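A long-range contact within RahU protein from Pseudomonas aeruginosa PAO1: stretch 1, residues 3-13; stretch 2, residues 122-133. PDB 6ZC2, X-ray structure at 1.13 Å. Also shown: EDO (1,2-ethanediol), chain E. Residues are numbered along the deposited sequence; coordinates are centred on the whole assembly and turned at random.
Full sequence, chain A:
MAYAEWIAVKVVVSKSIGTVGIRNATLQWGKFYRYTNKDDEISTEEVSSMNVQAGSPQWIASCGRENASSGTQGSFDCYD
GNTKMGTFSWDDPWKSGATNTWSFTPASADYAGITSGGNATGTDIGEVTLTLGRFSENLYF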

# COMPACT_ATOMS: atom_id res chain seq x y z
N TYR A 3 10.30 8.29 11.54
CA TYR A 3 10.58 7.05 10.83
C TYR A 3 9.94 5.83 11.51
O TYR A 3 9.69 4.83 10.84
CB TYR A 3 12.10 6.86 10.72
CG TYR A 3 12.77 7.61 9.58
CD1 TYR A 3 12.06 8.48 8.75
CD2 TYR A 3 14.13 7.44 9.33
CE1 TYR A 3 12.69 9.15 7.71
CE2 TYR A 3 14.77 8.10 8.28
CZ TYR A 3 14.04 8.95 7.48
OH TYR A 3 14.65 9.62 6.43
N ALA A 4 9.67 5.91 12.82
CA ALA A 4 9.12 4.77 13.55
C ALA A 4 7.68 4.44 13.14
O ALA A 4 7.22 3.33 13.41
CB ALA A 4 9.20 5.01 15.06
N GLU A 5 6.97 5.37 12.51
CA GLU A 5 5.65 5.09 11.95
C GLU A 5 5.86 4.72 10.48
O GLU A 5 6.27 5.56 9.68
CB GLU A 5 4.75 6.31 12.08
CG GLU A 5 4.40 6.68 13.53
CD GLU A 5 5.50 7.47 14.22
OE1 GLU A 5 6.07 8.38 13.58
OE2 GLU A 5 5.78 7.21 15.42
N TRP A 6 5.60 3.46 10.13
CA TRP A 6 5.84 3.00 8.77
C TRP A 6 4.92 1.83 8.43
O TRP A 6 4.46 1.09 9.30
CB TRP A 6 7.31 2.61 8.54
CG TRP A 6 7.78 1.40 9.33
CD1 TRP A 6 8.21 1.39 10.63
CD2 TRP A 6 7.87 0.04 8.87
NE1 TRP A 6 8.55 0.12 11.01
CE2 TRP A 6 8.35 -0.73 9.95
CE3 TRP A 6 7.58 -0.60 7.66
CZ2 TRP A 6 8.56 -2.11 9.86
CZ3 TRP A 6 7.78 -1.97 7.57
CH2 TRP A 6 8.27 -2.71 8.66
N ILE A 7 4.68 1.68 7.12
CA ILE A 7 3.98 0.55 6.52
C ILE A 7 4.77 0.13 5.28
O ILE A 7 5.39 0.96 4.61
CB ILE A 7 2.52 0.93 6.13
CG1 ILE A 7 1.73 -0.30 5.65
CG2 ILE A 7 2.51 2.05 5.08
CD1 ILE A 7 0.26 -0.01 5.35
N ALA A 8 4.76 -1.17 4.98
CA ALA A 8 5.30 -1.67 3.72
C ALA A 8 4.31 -2.68 3.18
O ALA A 8 4.02 -3.68 3.85
CB ALA A 8 6.70 -2.28 3.92
N VAL A 9 3.80 -2.43 1.97
CA VAL A 9 2.75 -3.25 1.36
C VAL A 9 3.37 -4.11 0.28
O VAL A 9 3.89 -3.59 -0.72
CB VAL A 9 1.62 -2.38 0.80
CG1 VAL A 9 0.49 -3.26 0.30
CG2 VAL A 9 1.14 -1.37 1.84
N LYS A 10 3.31 -5.44 0.45
CA LYS A 10 3.80 -6.39 -0.55
C LYS A 10 2.66 -6.65 -1.54
O LYS A 10 1.64 -7.23 -1.17
CB LYS A 10 4.23 -7.69 0.13
CG LYS A 10 4.79 -8.72 -0.83
CD LYS A 10 5.18 -10.01 -0.11
CE LYS A 10 5.57 -11.10 -1.11
NZ LYS A 10 6.28 -12.23 -0.44
N VAL A 11 2.83 -6.21 -2.78
CA VAL A 11 1.81 -6.35 -3.81
C VAL A 11 2.03 -7.68 -4.53
O VAL A 11 3.03 -7.85 -5.24
CB VAL A 11 1.84 -5.17 -4.79
CG1 VAL A 11 0.77 -5.34 -5.87
CG2 VAL A 11 1.65 -3.86 -4.04
N VAL A 12 1.11 -8.62 -4.33
CA VAL A 12 1.17 -9.97 -4.88
C VAL A 12 0.09 -10.08 -5.96
O VAL A 12 -1.11 -10.03 -5.66
CB VAL A 12 0.98 -11.04 -3.80
CG1 VAL A 12 0.97 -12.44 -4.41
CG2 VAL A 12 2.06 -10.91 -2.72
N VAL A 13 0.50 -10.22 -7.21
CA VAL A 13 -0.41 -10.27 -8.35
C VAL A 13 -0.63 -11.73 -8.74
O VAL A 13 0.33 -12.47 -8.99
CB VAL A 13 0.16 -9.47 -9.54
CG1 VAL A 13 -0.73 -9.60 -10.77
CG2 VAL A 13 0.37 -8.00 -9.14
N GLY A 122 0.59 -1.23 17.04
CA GLY A 122 2.00 -0.93 17.13
C GLY A 122 2.30 0.52 16.81
O GLY A 122 1.47 1.25 16.26
N THR A 123 3.50 0.95 17.18
CA THR A 123 4.00 2.22 16.67
C THR A 123 3.90 2.25 15.14
O THR A 123 3.44 3.24 14.55
CB THR A 123 5.45 2.42 17.12
OG1 THR A 123 5.50 2.45 18.56
CG2 THR A 123 6.00 3.72 16.58
N ASP A 124 4.29 1.15 14.50
CA ASP A 124 4.22 0.98 13.06
C ASP A 124 3.16 -0.05 12.70
O ASP A 124 2.90 -0.99 13.46
CB ASP A 124 5.56 0.47 12.54
CG ASP A 124 5.98 -0.84 13.19
OD1 ASP A 124 6.36 -0.81 14.38
OD2 ASP A 124 5.90 -1.90 12.53
N ILE A 125 2.55 0.12 11.52
CA ILE A 125 1.77 -0.96 10.93
C ILE A 125 2.67 -2.11 10.53
O ILE A 125 2.34 -3.29 10.74
CB ILE A 125 0.95 -0.44 9.73
CG1 ILE A 125 -0.16 0.51 10.20
CG2 ILE A 125 0.37 -1.61 8.94
CD1 ILE A 125 -0.85 1.27 9.06
N GLY A 126 3.82 -1.80 9.93
CA GLY A 126 4.74 -2.84 9.49
C GLY A 126 4.35 -3.42 8.14
O GLY A 126 3.73 -2.77 7.31
N GLU A 127 4.73 -4.69 7.93
CA GLU A 127 4.53 -5.36 6.65
C GLU A 127 3.11 -5.89 6.53
O GLU A 127 2.63 -6.62 7.40
CB GLU A 127 5.52 -6.52 6.49
CG GLU A 127 6.97 -6.07 6.38
CD GLU A 127 7.94 -7.19 6.03
OE1 GLU A 127 7.58 -8.38 6.17
OE2 GLU A 127 9.08 -6.88 5.63
N VAL A 128 2.44 -5.54 5.43
CA VAL A 128 1.12 -6.04 5.08
C VAL A 128 1.22 -6.64 3.68
O VAL A 128 1.78 -6.00 2.78
CB VAL A 128 0.08 -4.90 5.08
CG1 VAL A 128 -1.28 -5.40 4.57
CG2 VAL A 128 -0.06 -4.29 6.46
N THR A 129 0.69 -7.84 3.49
CA THR A 129 0.65 -8.45 2.16
C THR A 129 -0.72 -8.22 1.53
O THR A 129 -1.75 -8.39 2.19
CB THR A 129 0.95 -9.95 2.25
OG1 THR A 129 2.26 -10.14 2.81
CG2 THR A 129 0.92 -10.60 0.87
N LEU A 130 -0.73 -7.80 0.26
CA LEU A 130 -1.95 -7.52 -0.50
C LEU A 130 -1.98 -8.48 -1.69
O LEU A 130 -1.19 -8.33 -2.63
CB LEU A 130 -1.96 -6.06 -0.97
CG LEU A 130 -3.10 -5.64 -1.89
CD1 LEU A 130 -4.46 -5.79 -1.20
CD2 LEU A 130 -2.90 -4.21 -2.36
N THR A 131 -2.87 -9.46 -1.66
CA THR A 131 -2.95 -10.48 -2.70
C THR A 131 -4.14 -10.19 -3.62
O THR A 131 -5.29 -10.21 -3.17
CB THR A 131 -3.02 -11.88 -2.09
OG1 THR A 131 -1.87 -12.10 -1.26
CG2 THR A 131 -3.05 -12.95 -3.17
N LEU A 132 -3.85 -9.93 -4.90
CA LEU A 132 -4.82 -9.41 -5.85
C LEU A 132 -5.17 -10.45 -6.91
O LEU A 132 -4.27 -11.03 -7.53
CB LEU A 132 -4.23 -8.18 -6.56
CG LEU A 132 -3.90 -6.98 -5.68
CD1 LEU A 132 -2.95 -6.01 -6.39
CD2 LEU A 132 -5.17 -6.26 -5.26
N GLY A 133 -6.47 -10.64 -7.15
CA GLY A 133 -6.92 -11.55 -8.18
C GLY A 133 -8.20 -11.10 -8.86
O GLY A 133 -8.87 -10.16 -8.42
C1 EDO E . 3.52 -6.47 10.57
O1 EDO E . 3.09 -7.62 9.83
C2 EDO E . 4.96 -6.66 11.07
O2 EDO E . 5.91 -6.24 10.07
O HOH W 1 8.16 1.24 14.88

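The indole of Trp-6 lies over Asp-124 CB and the CA of Gly-126, where the loop enters the strand. Asp-124 CB sits 3.6 Å from the centroid of the Trp-6 five-membered ring, and Gly-126 CA sits 3.7 Å from the centroid of the six-membered ring, both over the same face. Gly-126 suits this place because its phi/psi of 82/-152 would jam a CB against the preceding carbonyl.

Beyond this lid, two strands whose paired residues are 119 apart in sequence pair in parallel. Seven backbone hydrogen bonds form a regular ladder in which the even residues of the first strand do the bonding. It opens with Gly-126 N to Trp-6 O (3.0 Å), answered by Ala-8 N to Gly-126 O (3.0 Å), and closes with Leu-132 N to Val-12 O (2.8 Å). The odd residues turn their amides away from this partner, yet Val-9 CA still approaches Val-128 O at 3.2 Å, a CA-H...O contact.

Alternation sorts the side chains. One face carries Ile-7, Val-9, Val-11 and Val-13 beside Val-128, Leu-130 and Leu-132, all buried and all apolar. Their packing runs diagonally: Val-9 CG1 meets Leu-130 CB at 3.9 Å, and Val-11 CG1 meets Leu-132 CD1 at 3.8 Å. The other face mixes Ala-8, Lys-10 and Val-12 with Glu-127, Thr-129 and Thr-131. There beta-branched residues keep local apolar contact, Val-12 CG2 lying 3.8 Å from Thr-129 CG2, while extended Lys-10 leads its end away.

At the entrance, a water donates to both Ala-4 O (2.7 Å) and Asp-124 OD1 (2.8 Å), tying the loops together. Next to the indole, a 1,2-ethanediol, probably from the crystallisation liquor, accepts from Glu-127 N at O2 (2.9 Å) and donates from O1 to Glu-127 O (2.7 Å).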